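Side-chain contacts in putative oxidoreductase (Jannaschia sp., PDB 3C24), which probably acts as an NAD(P)-dependent oxidoreductase of the Rossmann-fold class, although its substrate and reaction are not established: residues 82-87 against 108-113; 86-91 against 95-100. All blocks are in the same frame, centred on the assembly; numbering follows the deposited sequence. Where two conformers were deposited one is given.

Contact 1: 82-87 against 108-113; sequences KVAEDI and GVMPER
Ala84 and Glu85, in the final turns of helix 77-87, lie against Met110 and Pro111, which sit in the irregular chain that follows helix 103-107. Gly108 ends that short helix in a Schellman motif, its positive phi of 86° turning the chain out into the loop that leads to strand 117-123. The nearest CA pair across the contact is Glu85 and Pro111, 6.0 Å apart, and no hydrogen bond passes directly from one segment to the other. The Pro111 ring makes up most of the loop's side of the contact. Its CD meets the methyl CB of Ala84 at 3.6 Å, while its CG sits 3.5 Å from the Ala84 carbonyl O. The same ring corner passes at a slant to the Glu85 side chain, CG to CG at 4.1 Å, covering the aliphatic root of a residue whose carboxylate reaches further out. Met110, present as selenomethionine, comes in differently: its CB points away from the helix, but bends at chi2 (-57°) and chi3 (-69°) fold the chain back and carry the terminal CE to 3.9 Å from Ala84 CB. Ala84 therefore has a ring carbon and a methyl group against its small side chain. Beyond Met110 the loop is tied to the sheet, Pro111 O being hydrogen-bonded to the Tyr118 hydroxyl. At the exposed margin a single water donates both to Glu85 OE2 (2.8 Å) and to Val109 O (2.8 Å), bridging the segments. Glu81 OE2 lies close to Glu85 OE2, so the two like charges may raise the affinity of one carboxylate for a proton. Carboxylate and carbonyl are both acceptors here, and the water supplies the two hydrogens needed to join them beside an otherwise apolar contact.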
ATOM      1  N   LYS A  82     -34.623   3.064   1.272  1.00 20.13           N
ATOM      2  CA  LYS A  82     -35.744   3.523   2.109  1.00 22.13           C
ATOM      3  C   LYS A  82     -35.800   5.026   2.160  1.00 20.32           C
ATOM      4  O   LYS A  82     -36.876   5.632   1.966  1.00 22.87           O
ATOM      5  CB  LYS A  82     -35.635   2.956   3.539  1.00 22.91           C
ATOM      6  CG  LYS A  82     -36.807   3.326   4.421  1.00 27.47           C
ATOM      7  N   VAL A  83     -34.638   5.632   2.332  1.00 20.22           N
ATOM      8  CA  VAL A  83     -34.567   7.111   2.449  1.00 21.48           C
ATOM      9  C   VAL A  83     -34.971   7.765   1.124  1.00 21.10           C
ATOM     10  O   VAL A  83     -35.771   8.726   1.076  1.00 23.36           O
ATOM     11  CB  VAL A  83     -33.219   7.608   2.902  1.00 25.46           C
ATOM     12  CG1 VAL A  83     -33.197   9.151   2.902  1.00 28.51           C
ATOM     13  CG2 VAL A  83     -32.923   7.088   4.306  1.00 26.71           C
ATOM     14  N   ALA A  84     -34.492   7.181   0.040  1.00 16.47           N
ATOM     15  CA  ALA A  84     -34.820   7.728  -1.302  1.00 16.69           C
ATOM     16  C   ALA A  84     -36.288   7.540  -1.624  1.00 19.03           C
ATOM     17  O   ALA A  84     -36.910   8.363  -2.296  1.00 19.18           O
ATOM     18  CB  ALA A  84     -33.975   7.057  -2.349  1.00 17.34           C
ATOM     19  N   GLU A  85     -36.848   6.429  -1.179  1.00 19.86           N
ATOM     20  CA  GLU A  85     -38.278   6.169  -1.430  1.00 19.92           C
ATOM     21  C   GLU A  85     -39.128   7.201  -0.739  1.00 20.37           C
ATOM     22  O   GLU A  85     -40.214   7.530  -1.187  1.00 21.13           O
ATOM     23  CB  GLU A  85     -38.685   4.761  -1.002  1.00 18.89           C
ATOM     24  CG  GLU A  85     -38.148   3.736  -2.034  1.00 19.27           C
ATOM     25  CD  GLU A  85     -38.228   2.268  -1.602  1.00 32.29           C
ATOM     26  OE1 GLU A  85     -38.606   1.995  -0.452  1.00 30.97           O
ATOM     27  OE2 GLU A  85     -37.924   1.379  -2.442  1.00 28.23           O
ATOM     28  N   ASP A  86     -38.608   7.690   0.369  1.00 21.24           N
ATOM     29  CA  ASP A  86     -39.314   8.689   1.143  1.00 23.92           C
ATOM     30  C   ASP A  86     -39.189  10.078   0.517  1.00 23.14           C
ATOM     31  O   ASP A  86     -40.195  10.765   0.273  1.00 25.95           O
ATOM     32  CB  ASP A  86     -38.742   8.753   2.545  1.00 24.91           C
ATOM     33  CG  ASP A  86     -39.398   9.841   3.389  1.00 41.84           C
ATOM     34  OD1 ASP A  86     -40.058  10.741   2.818  1.00 53.33           O
ATOM     35  OD2 ASP A  86     -39.242   9.798   4.625  1.00 61.35           O
ATOM     36  N   ILE A  87     -37.963  10.440   0.157  1.00 21.71           N
ATOM     37  CA  ILE A  87     -37.668  11.821  -0.294  1.00 20.04           C
ATOM     38  C   ILE A  87     -37.832  12.070  -1.784  1.00 17.82           C
ATOM     39  O   ILE A  87     -38.338  13.116  -2.190  1.00 16.21           O
ATOM     40  CB  ILE A  87     -36.242  12.331   0.181  1.00 20.51           C
ATOM     41  CG1 ILE A  87     -36.165  13.863   0.054  1.00 24.05           C
ATOM     42  CG2 ILE A  87     -35.059  11.690  -0.570  1.00 23.05           C
ATOM     43  CD1 ILE A  87     -37.163  14.649   0.910  1.00 23.52           C
ATOM     44  N   GLY A 108     -29.844  -1.063  -8.541  1.00 19.31           N
ATOM     45  CA  GLY A 108     -31.118  -0.818  -9.181  1.00 22.92           C
ATOM     46  C   GLY A 108     -32.271  -0.537  -8.235  1.00 22.65           C
ATOM     47  O   GLY A 108     -33.439  -0.708  -8.605  1.00 23.76           O
ATOM     48  N   VAL A 109     -31.945  -0.025  -7.063  1.00 20.14           N
ATOM     49  CA  VAL A 109     -32.960   0.209  -6.015  1.00 20.13           C
ATOM     50  C   VAL A 109     -33.403   1.642  -5.883  1.00 20.36           C
ATOM     51  O   VAL A 109     -34.274   1.941  -5.074  1.00 22.06           O
ATOM     52  CB  VAL A 109     -32.494  -0.353  -4.634  1.00 23.41           C
ATOM     53  CG1 VAL A 109     -32.165  -1.835  -4.776  1.00 27.03           C
ATOM     54  CG2 VAL A 109     -31.293   0.364  -4.080  1.00 21.29           C
HETATM   55  N   MSE A 110     -32.837   2.538  -6.684  1.00 21.95           N
HETATM   56  CA  MSE A 110     -33.275   3.960  -6.646  1.00 20.97           C
HETATM   57  C   MSE A 110     -34.677   4.067  -7.214  1.00 20.17           C
HETATM   58  O   MSE A 110     -35.008   3.407  -8.213  1.00 18.57           O
HETATM   59  CB  MSE A 110     -32.320   4.912  -7.395  1.00 22.78           C
HETATM   60  CG  MSE A 110     -30.881   4.889  -6.886  1.00 24.28           C
HETATM   61 SE   MSE A 110     -30.729   5.293  -4.972  0.75 21.51          SE
HETATM   62  CE  MSE A 110     -31.198   7.087  -5.052  1.00 15.71           C
ATOM     63  N   PRO A 111     -35.541   4.875  -6.574  1.00 19.03           N
ATOM     64  CA  PRO A 111     -36.890   4.958  -7.119  1.00 20.81           C
ATOM     65  C   PRO A 111     -36.896   5.538  -8.487  1.00 19.32           C
ATOM     66  O   PRO A 111     -36.073   6.380  -8.809  1.00 20.88           O
ATOM     67  CB  PRO A 111     -37.607   5.926  -6.172  1.00 21.90           C
ATOM     68  CG  PRO A 111     -36.754   6.100  -5.019  1.00 21.22           C
ATOM     69  CD  PRO A 111     -35.371   5.668  -5.352  1.00 20.65           C
ATOM     70  N   GLU A 112     -37.806   5.046  -9.303  1.00 20.15           N
ATOM     71  CA  GLU A 112     -37.996   5.555 -10.663  0.50 18.93           C
ATOM     72  C   GLU A 112     -38.749   6.867 -10.647  1.00 18.61           C
ATOM     73  O   GLU A 112     -39.905   6.929 -10.250  1.00 22.11           O
ATOM     74  CB  GLU A 112     -38.783   4.543 -11.514  0.50 20.66           C
ATOM     75  CG  GLU A 112     -38.959   4.936 -12.951  0.50 22.75           C
ATOM     76  CD  GLU A 112     -39.928   4.026 -13.702  0.50 27.67           C
ATOM     77  OE1 GLU A 112     -40.426   3.042 -13.113  0.50 23.59           O
ATOM     78  OE2 GLU A 112     -40.201   4.303 -14.886  0.50 27.95           O
ATOM     79  N   ARG A 113     -38.070   7.901 -11.092  1.00 17.36           N
ATOM     80  CA  ARG A 113     -38.630   9.250 -11.230  1.00 16.54           C
ATOM     81  C   ARG A 113     -37.800  10.023 -12.268  1.00 16.49           C
ATOM     82  O   ARG A 113     -36.692  10.509 -11.992  1.00 17.29           O
ATOM     83  CB  ARG A 113     -38.699   9.981  -9.897  1.00 17.89           C
ATOM     84  CG  ARG A 113     -39.406  11.367 -10.086  1.00 17.42           C
ATOM     85  CD  ARG A 113     -39.569  12.209  -8.849  1.00 17.60           C
ATOM     86  NE  ARG A 113     -40.105  13.483  -9.314  1.00 17.32           N
ATOM     87  CZ  ARG A 113     -40.331  14.528  -8.559  1.00 17.90           C
ATOM     88  NH1 ARG A 113     -40.117  14.501  -7.263  1.00 16.65           N
ATOM     89  NH2 ARG A 113     -40.775  15.632  -9.143  1.00 18.37           N
TER
HETATM   90  O   HOH W   1     -37.065   2.148  -4.969  1.00 39.02           O

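Contact 2: 86-91 against 95-100; sequences DIVPRV and TIVLIL
Val88 and Val97, and Val91 and Thr95, meet through their beta-branched groups without any flat side chain of the two segments taking part; a ring comes in from strand 117-123, where Tyr118 touches both Val88 and Val97. The flat guanidinium of Arg90 takes no part in the contact, its NH2 forming a salt bridge with Asp62 and its NH1 lying in a long, weak ion pair with Asp86. Val91 and Thr95 meet at a slant, with Val91 CB 3.7 Å from Thr95 OG1 and Val91 CG2 3.8 Å from Thr95 CB. Thr95 CG2 closes in on the same valine, 3.9 Å from Val91 CB. With chi1 at -59°, the Thr95 hydroxyl stands beside its own backbone N while the methyl is anti to that atom, and both branches border Val91. The polar end has partners of its own: OG1 is hydrogen-bonded to the carbonyl O of Arg92, in the turn between the segments, and to a glycerol that probably came from the crystallisation liquor. These residues close a beta-alpha-beta crossover of the Rossmann-type domain, in which helix 77-87 links the adjacent parallel strands 70-73 and 96-99. Thr95 and Val97 face the segment 86-91, whereas Ile96 and Leu98 turn to the other side of the sheet and pack on helix 160-172. An alanine in place of Thr95 would remove the hydroxyl and the methyl, which is likely to leave the Arg92 carbonyl without this mate and to open a gap beside Val91. Further along the strand the approach is looser, Val88 CG2 lying 4.3 Å from Val97 CG2.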
ATOM      1  N   ASP A  86     -38.608   7.690   0.369  1.00 21.24           N
ATOM      2  CA  ASP A  86     -39.314   8.689   1.143  1.00 23.92           C
ATOM      3  C   ASP A  86     -39.189  10.078   0.517  1.00 23.14           C
ATOM      4  O   ASP A  86     -40.195  10.765   0.273  1.00 25.95           O
ATOM      5  CB  ASP A  86     -38.742   8.753   2.545  1.00 24.91           C
ATOM      6  CG  ASP A  86     -39.398   9.841   3.389  1.00 41.84           C
ATOM      7  OD1 ASP A  86     -40.058  10.741   2.818  1.00 53.33           O
ATOM      8  OD2 ASP A  86     -39.242   9.798   4.625  1.00 61.35           O
ATOM      9  N   ILE A  87     -37.963  10.440   0.157  1.00 21.71           N
ATOM     10  CA  ILE A  87     -37.668  11.821  -0.294  1.00 20.04           C
ATOM     11  C   ILE A  87     -37.832  12.070  -1.784  1.00 17.82           C
ATOM     12  O   ILE A  87     -38.338  13.116  -2.190  1.00 16.21           O
ATOM     13  CB  ILE A  87     -36.242  12.331   0.181  1.00 20.51           C
ATOM     14  CG1 ILE A  87     -36.165  13.863   0.054  1.00 24.05           C
ATOM     15  CG2 ILE A  87     -35.059  11.690  -0.570  1.00 23.05           C
ATOM     16  CD1 ILE A  87     -37.163  14.649   0.910  1.00 23.52           C
ATOM     17  N   VAL A  88     -37.406  11.133  -2.616  1.00 17.03           N
ATOM     18  CA  VAL A  88     -37.473  11.360  -4.069  1.00 17.06           C
ATOM     19  C   VAL A  88     -38.844  11.830  -4.565  1.00 18.89           C
ATOM     20  O   VAL A  88     -38.914  12.735  -5.395  1.00 16.47           O
ATOM     21  CB  VAL A  88     -36.904  10.152  -4.895  1.00 18.82           C
ATOM     22  CG1 VAL A  88     -37.307  10.204  -6.418  1.00 19.44           C
ATOM     23  CG2 VAL A  88     -35.393  10.083  -4.726  1.00 18.82           C
ATOM     24  N   PRO A  89     -39.950  11.211  -4.101  1.00 17.58           N
ATOM     25  CA  PRO A  89     -41.250  11.682  -4.626  1.00 18.31           C
ATOM     26  C   PRO A  89     -41.686  13.057  -4.141  1.00 17.69           C
ATOM     27  O   PRO A  89     -42.667  13.644  -4.684  1.00 16.74           O
ATOM     28  CB  PRO A  89     -42.238  10.651  -4.090  1.00 19.83           C
ATOM     29  CG  PRO A  89     -41.422   9.437  -3.790  1.00 20.79           C
ATOM     30  CD  PRO A  89     -40.072   9.920  -3.392  1.00 19.32           C
ATOM     31  N   ARG A  90     -40.964  13.574  -3.152  1.00 14.83           N
ATOM     32  CA  ARG A  90     -41.324  14.848  -2.504  1.00 14.51           C
ATOM     33  C   ARG A  90     -40.633  16.093  -3.040  1.00 13.95           C
ATOM     34  O   ARG A  90     -41.080  17.210  -2.827  1.00 16.55           O
ATOM     35  CB  ARG A  90     -41.082  14.762  -0.971  1.00 16.07           C
ATOM     36  CG  ARG A  90     -41.763  13.600  -0.258  1.00 22.23           C
ATOM     37  CD  ARG A  90     -41.432  13.623   1.274  1.00 23.17           C
ATOM     38  NE  ARG A  90     -42.094  14.751   1.926  1.00 29.44           N
ATOM     39  CZ  ARG A  90     -41.952  15.094   3.205  1.00 29.92           C
ATOM     40  NH1 ARG A  90     -41.163  14.395   3.993  1.00 32.66           N
ATOM     41  NH2 ARG A  90     -42.610  16.128   3.690  1.00 34.50           N
ATOM     42  N   VAL A  91     -39.510  15.887  -3.727  1.00 16.18           N
ATOM     43  CA  VAL A  91     -38.721  17.020  -4.215  1.00 14.58           C
ATOM     44  C   VAL A  91     -39.316  17.653  -5.478  1.00 13.39           C
ATOM     45  O   VAL A  91     -40.083  17.016  -6.182  1.00 15.19           O
ATOM     46  CB  VAL A  91     -37.245  16.648  -4.425  1.00 15.32           C
ATOM     47  CG1 VAL A  91     -36.614  16.173  -3.073  1.00 13.13           C
ATOM     48  CG2 VAL A  91     -37.091  15.574  -5.561  1.00 16.32           C
ATOM     49  N   THR A  95     -34.729  18.804  -9.173  1.00 12.98           N
ATOM     50  CA  THR A  95     -33.872  18.686  -8.006  1.00 12.80           C
ATOM     51  C   THR A  95     -32.800  17.632  -8.317  1.00 14.62           C
ATOM     52  O   THR A  95     -33.079  16.589  -8.925  1.00 14.94           O
ATOM     53  CB  THR A  95     -34.695  18.302  -6.757  1.00 11.86           C
ATOM     54  OG1 THR A  95     -35.687  19.292  -6.530  1.00 16.68           O
ATOM     55  CG2 THR A  95     -33.791  18.149  -5.501  1.00 12.92           C
ATOM     56  N   ILE A  96     -31.587  17.895  -7.840  1.00 16.05           N
ATOM     57  CA  ILE A  96     -30.465  16.972  -7.970  1.00 14.94           C
ATOM     58  C   ILE A  96     -30.365  16.184  -6.660  1.00 16.23           C
ATOM     59  O   ILE A  96     -30.148  16.746  -5.618  1.00 16.96           O
ATOM     60  CB  ILE A  96     -29.137  17.694  -8.201  1.00 15.09           C
ATOM     61  CG1 ILE A  96     -29.118  18.375  -9.554  1.00 14.88           C
ATOM     62  CG2 ILE A  96     -27.951  16.730  -8.163  1.00 16.41           C
ATOM     63  CD1 ILE A  96     -28.028  19.548  -9.649  1.00 17.43           C
ATOM     64  N   VAL A  97     -30.640  14.898  -6.749  1.00 13.69           N
ATOM     65  CA  VAL A  97     -30.495  13.941  -5.634  1.00 15.05           C
ATOM     66  C   VAL A  97     -29.098  13.330  -5.776  1.00 16.06           C
ATOM     67  O   VAL A  97     -28.764  12.639  -6.788  1.00 14.98           O
ATOM     68  CB  VAL A  97     -31.579  12.876  -5.682  1.00 15.95           C
ATOM     69  CG1 VAL A  97     -31.304  11.805  -4.610  1.00 18.25           C
ATOM     70  CG2 VAL A  97     -32.989  13.547  -5.531  1.00 17.61           C
ATOM     71  N   LEU A  98     -28.267  13.626  -4.776  1.00 16.25           N
ATOM     72  CA  LEU A  98     -26.860  13.305  -4.811  1.00 13.76           C
ATOM     73  C   LEU A  98     -26.520  12.171  -3.851  1.00 14.68           C
ATOM     74  O   LEU A  98     -26.730  12.246  -2.641  1.00 15.91           O
ATOM     75  CB  LEU A  98     -26.073  14.585  -4.542  1.00 13.59           C
ATOM     76  CG  LEU A  98     -24.678  14.749  -5.145  1.00 15.93           C
ATOM     77  CD1 LEU A  98     -24.150  16.196  -4.950  1.00 17.34           C
ATOM     78  CD2 LEU A  98     -23.749  13.712  -4.578  1.00 20.60           C
ATOM     79  N   ILE A  99     -26.061  11.101  -4.479  1.00 15.44           N
ATOM     80  CA  ILE A  99     -25.689   9.849  -3.789  0.50 15.49           C
ATOM     81  C   ILE A  99     -24.171   9.751  -3.735  1.00 15.49           C
ATOM     82  O   ILE A  99     -23.467  10.068  -4.688  1.00 16.09           O
ATOM     83  CB  ILE A  99     -26.322   8.566  -4.426  0.50 17.40           C
ATOM     84  CG1 ILE A  99     -27.771   8.765  -4.905  0.50 21.36           C
ATOM     85  CG2 ILE A  99     -26.286   7.422  -3.440  0.50 18.95           C
ATOM     86  CD1 ILE A  99     -27.921   9.086  -6.419  0.50 11.39           C
ATOM     87  N   LEU A 100     -23.681   9.308  -2.589  1.00 17.94           N
ATOM     88  CA  LEU A 100     -22.252   9.307  -2.311  1.00 18.88           C
ATOM     89  C   LEU A 100     -21.565   7.965  -2.531  1.00 17.34           C
ATOM     90  O   LEU A 100     -20.430   7.756  -2.063  1.00 18.41           O
ATOM     91  CB  LEU A 100     -22.040   9.777  -0.857  1.00 17.52           C
ATOM     92  CG  LEU A 100     -22.674  11.127  -0.463  1.00 20.09           C
ATOM     93  CD1 LEU A 100     -22.317  11.599   0.986  1.00 22.85           C
ATOM     94  CD2 LEU A 100     -22.304  12.189  -1.498  1.00 21.22           C
TER

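How the contacts relate
Contacts 1 and 2 have centres about 8 Å apart, and their first segments overlap at Asp86 and Ile87, though neither residue carries either contact. Along the chain helix 77-87 comes first, followed by strand 96-99 of contact 2, then helix 103-107 and the loop 108-113 of contact 1, which leads into strand 117-123. The loop 108-113 packs on the last turns of the helix, and strand 96-99 on the chain that continues from it. Arg113 joins the two sites directly: its NH1 probably hydrogen-bonds the carbonyl O atoms of Val88 and Val91, tying the loop to the chain leaving the helix within the Rossmann-type domain.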